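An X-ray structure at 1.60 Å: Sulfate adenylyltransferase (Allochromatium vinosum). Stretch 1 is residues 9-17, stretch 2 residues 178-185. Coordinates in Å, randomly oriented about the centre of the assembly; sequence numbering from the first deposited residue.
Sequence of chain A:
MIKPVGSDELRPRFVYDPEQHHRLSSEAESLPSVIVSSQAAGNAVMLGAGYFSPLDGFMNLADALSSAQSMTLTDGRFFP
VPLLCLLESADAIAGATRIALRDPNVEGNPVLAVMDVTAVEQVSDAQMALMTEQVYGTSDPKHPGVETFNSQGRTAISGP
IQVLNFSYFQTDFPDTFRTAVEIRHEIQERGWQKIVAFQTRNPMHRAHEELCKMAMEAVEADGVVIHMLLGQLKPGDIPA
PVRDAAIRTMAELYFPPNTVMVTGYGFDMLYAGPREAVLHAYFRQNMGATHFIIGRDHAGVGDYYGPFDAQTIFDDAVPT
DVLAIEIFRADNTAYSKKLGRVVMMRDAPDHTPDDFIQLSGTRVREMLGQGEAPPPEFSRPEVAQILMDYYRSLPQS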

# COMPACT_ATOMS: atom_id res chain seq x y z
N GLU A 9 0.95 21.01 6.42
CA GLU A 9 0.87 19.80 5.58
C GLU A 9 2.06 18.91 5.86
O GLU A 9 3.14 19.41 6.20
CB GLU A 9 0.91 20.20 4.11
CG GLU A 9 -0.30 21.06 3.74
CD GLU A 9 -0.82 20.77 2.36
OE1 GLU A 9 0.00 20.67 1.42
OE2 GLU A 9 -2.07 20.65 2.22
N LEU A 10 1.87 17.60 5.71
CA LEU A 10 3.01 16.66 5.82
C LEU A 10 4.07 16.98 4.77
O LEU A 10 3.76 17.41 3.63
CB LEU A 10 2.57 15.22 5.63
CG LEU A 10 1.70 14.65 6.76
CD1 LEU A 10 1.25 13.23 6.32
CD2 LEU A 10 2.41 14.56 8.14
N ARG A 11 5.32 16.77 5.17
CA ARG A 11 6.49 17.03 4.31
C ARG A 11 7.37 15.76 4.21
O ARG A 11 8.54 15.76 4.66
CB ARG A 11 7.29 18.25 4.83
CG ARG A 11 6.46 19.52 4.93
CD ARG A 11 7.32 20.79 4.95
NE ARG A 11 6.46 21.96 5.16
CZ ARG A 11 6.72 22.95 6.01
NH1 ARG A 11 7.81 22.93 6.77
NH2 ARG A 11 5.87 23.98 6.12
N PRO A 12 6.84 14.69 3.59
CA PRO A 12 7.56 13.42 3.51
C PRO A 12 8.82 13.55 2.63
O PRO A 12 8.91 14.45 1.78
CB PRO A 12 6.55 12.48 2.81
CG PRO A 12 5.68 13.44 1.92
CD PRO A 12 5.54 14.65 2.87
N ARG A 13 9.77 12.64 2.85
CA ARG A 13 11.05 12.70 2.14
C ARG A 13 11.13 11.69 0.98
O ARG A 13 12.11 11.65 0.23
CB ARG A 13 12.23 12.51 3.13
CG ARG A 13 12.23 13.55 4.29
CD ARG A 13 12.27 14.99 3.77
NE ARG A 13 13.50 15.29 3.08
CZ ARG A 13 13.80 16.48 2.55
NH1 ARG A 13 12.93 17.50 2.65
NH2 ARG A 13 14.96 16.65 1.90
N PHE A 14 10.07 10.91 0.80
CA PHE A 14 10.01 9.99 -0.37
C PHE A 14 9.90 10.77 -1.67
O PHE A 14 9.21 11.80 -1.75
CB PHE A 14 8.82 9.00 -0.26
CG PHE A 14 8.67 8.11 -1.44
CD1 PHE A 14 9.56 7.04 -1.67
CD2 PHE A 14 7.62 8.31 -2.33
CE1 PHE A 14 9.41 6.22 -2.80
CE2 PHE A 14 7.44 7.53 -3.47
CZ PHE A 14 8.33 6.47 -3.72
N VAL A 15 10.61 10.26 -2.70
CA VAL A 15 10.56 10.94 -4.02
C VAL A 15 9.31 10.44 -4.78
O VAL A 15 9.35 9.50 -5.60
CB VAL A 15 11.83 10.69 -4.82
CG1 VAL A 15 11.81 11.51 -6.16
CG2 VAL A 15 13.02 11.10 -3.96
N TYR A 16 8.19 11.14 -4.56
CA TYR A 16 6.92 10.79 -5.22
C TYR A 16 6.86 10.97 -6.76
O TYR A 16 6.11 10.26 -7.41
CB TYR A 16 5.75 11.56 -4.61
CG TYR A 16 5.21 10.97 -3.32
CD1 TYR A 16 4.33 9.88 -3.34
CD2 TYR A 16 5.61 11.50 -2.09
CE1 TYR A 16 3.86 9.32 -2.16
CE2 TYR A 16 5.12 10.95 -0.87
CZ TYR A 16 4.21 9.88 -0.94
OH TYR A 16 3.72 9.32 0.20
N ASP A 17 7.63 11.91 -7.33
CA ASP A 17 7.62 12.13 -8.76
C ASP A 17 8.43 11.00 -9.41
O ASP A 17 9.62 10.90 -9.13
CB ASP A 17 8.28 13.47 -9.07
CG ASP A 17 8.29 13.78 -10.56
OD1 ASP A 17 7.20 13.84 -11.14
OD2 ASP A 17 9.37 13.97 -11.14
N ARG A 178 1.83 1.15 5.28
CA ARG A 178 1.23 2.44 4.83
C ARG A 178 2.10 3.60 5.27
O ARG A 178 2.68 3.56 6.34
CB ARG A 178 -0.13 2.67 5.52
CG ARG A 178 -1.15 1.76 5.01
CD ARG A 178 -1.71 2.20 3.65
NE ARG A 178 -2.85 1.36 3.39
CZ ARG A 178 -2.79 0.08 3.01
NH1 ARG A 178 -1.62 -0.52 2.76
NH2 ARG A 178 -3.92 -0.60 2.84
N THR A 179 2.14 4.62 4.44
CA THR A 179 2.76 5.87 4.82
C THR A 179 1.80 6.67 5.68
O THR A 179 0.57 6.42 5.65
CB THR A 179 3.12 6.73 3.58
OG1 THR A 179 1.92 7.04 2.84
CG2 THR A 179 4.12 5.97 2.69
N ALA A 180 2.33 7.63 6.43
CA ALA A 180 1.45 8.57 7.18
C ALA A 180 0.59 9.36 6.18
O ALA A 180 -0.57 9.70 6.47
CB ALA A 180 2.29 9.57 7.98
N VAL A 181 1.15 9.65 5.01
CA VAL A 181 0.46 10.38 3.95
C VAL A 181 -0.83 9.61 3.55
O VAL A 181 -1.93 10.20 3.48
CB VAL A 181 1.39 10.60 2.72
CG1 VAL A 181 0.59 11.13 1.52
CG2 VAL A 181 2.59 11.53 3.12
N GLU A 182 -0.69 8.31 3.33
CA GLU A 182 -1.85 7.53 2.83
C GLU A 182 -2.86 7.27 3.95
O GLU A 182 -4.08 7.26 3.67
CB GLU A 182 -1.38 6.21 2.22
CG GLU A 182 -2.51 5.33 1.57
CD GLU A 182 -3.39 6.05 0.50
OE1 GLU A 182 -3.00 7.10 -0.07
OE2 GLU A 182 -4.48 5.50 0.20
N ILE A 183 -2.38 7.08 5.18
CA ILE A 183 -3.34 6.91 6.32
C ILE A 183 -4.17 8.19 6.46
O ILE A 183 -5.43 8.12 6.58
CB ILE A 183 -2.59 6.57 7.59
CG1 ILE A 183 -2.06 5.14 7.47
CG2 ILE A 183 -3.48 6.69 8.79
CD1 ILE A 183 -1.13 4.69 8.66
N ARG A 184 -3.52 9.38 6.40
CA ARG A 184 -4.26 10.67 6.45
C ARG A 184 -5.30 10.78 5.31
O ARG A 184 -6.45 11.20 5.56
CB ARG A 184 -3.22 11.86 6.44
CG ARG A 184 -3.69 13.30 6.65
CD ARG A 184 -2.41 14.16 6.92
NE ARG A 184 -2.03 14.22 8.36
CZ ARG A 184 -2.55 15.11 9.21
NH1 ARG A 184 -3.50 15.99 8.80
NH2 ARG A 184 -2.20 15.11 10.49
N HIS A 185 -4.95 10.38 4.08
CA HIS A 185 -5.89 10.43 2.95
C HIS A 185 -7.10 9.55 3.21
O HIS A 185 -8.23 9.99 2.99
CB HIS A 185 -5.20 9.93 1.67
CG HIS A 185 -4.24 10.91 1.08
ND1 HIS A 185 -3.11 10.52 0.38
CD2 HIS A 185 -4.19 12.26 1.13
CE1 HIS A 185 -2.45 11.59 -0.01
NE2 HIS A 185 -3.09 12.66 0.41

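Residues 9-17, a segment without regular secondary structure, pack against the start of a helix that begins at Ala 180. No hydrogen bond joins the two stretches; the contact, which buries 276 Å² in total, rests on the fit of side chains, chiefly those of Leu 10, Val 181 and Tyr 16.

Leu 10 contributes the largest area. Its CA-to-CB bond points toward the helix, and with chi1 in m and chi2 in t the methyl Leu 10 CD1 settles over the helical backbone, 3.8 Å from Val 181 CA and 3.9 Å from Ala 180 C. Leu 10 CD1 also lies 4.2 Å from Ala 180 CB and 3.8 Å from Arg 184 CD, so one methyl touches residues a turn apart, Ala 180 and Arg 184. Ala 180, buried here, presents only a methyl, and Leu 10 CD1 comes close to the backbone beside it, while Arg 184 offers the apolar part of its chain and its guanidinium is hydrogen-bonded elsewhere in the structure.

Val 181 is the counterpart on the helix. With chi1 in t, its CG2 methyl is shared by two residues of the first stretch: Val 181 CG2 lies 3.9 Å from Leu 10 CD1 and 3.8 Å from Pro 12 CG. The compact proline ring thus adds a further apolar surface to the valine, though little of its own surface is covered.

Tyr 16 reaches the helix start with its hydroxyl: Tyr 16 OH lies 3.7 Å from Val 181 CB and 3.9 Å from Thr 179 OG1. The latter pair is in contact without bonding, and both hydroxyls find partners elsewhere in the structure. Thr 179 also serves as the N-cap, Thr 179 OG1 accepting from Glu 182 N at 2.9 Å, which caps the start of the helix.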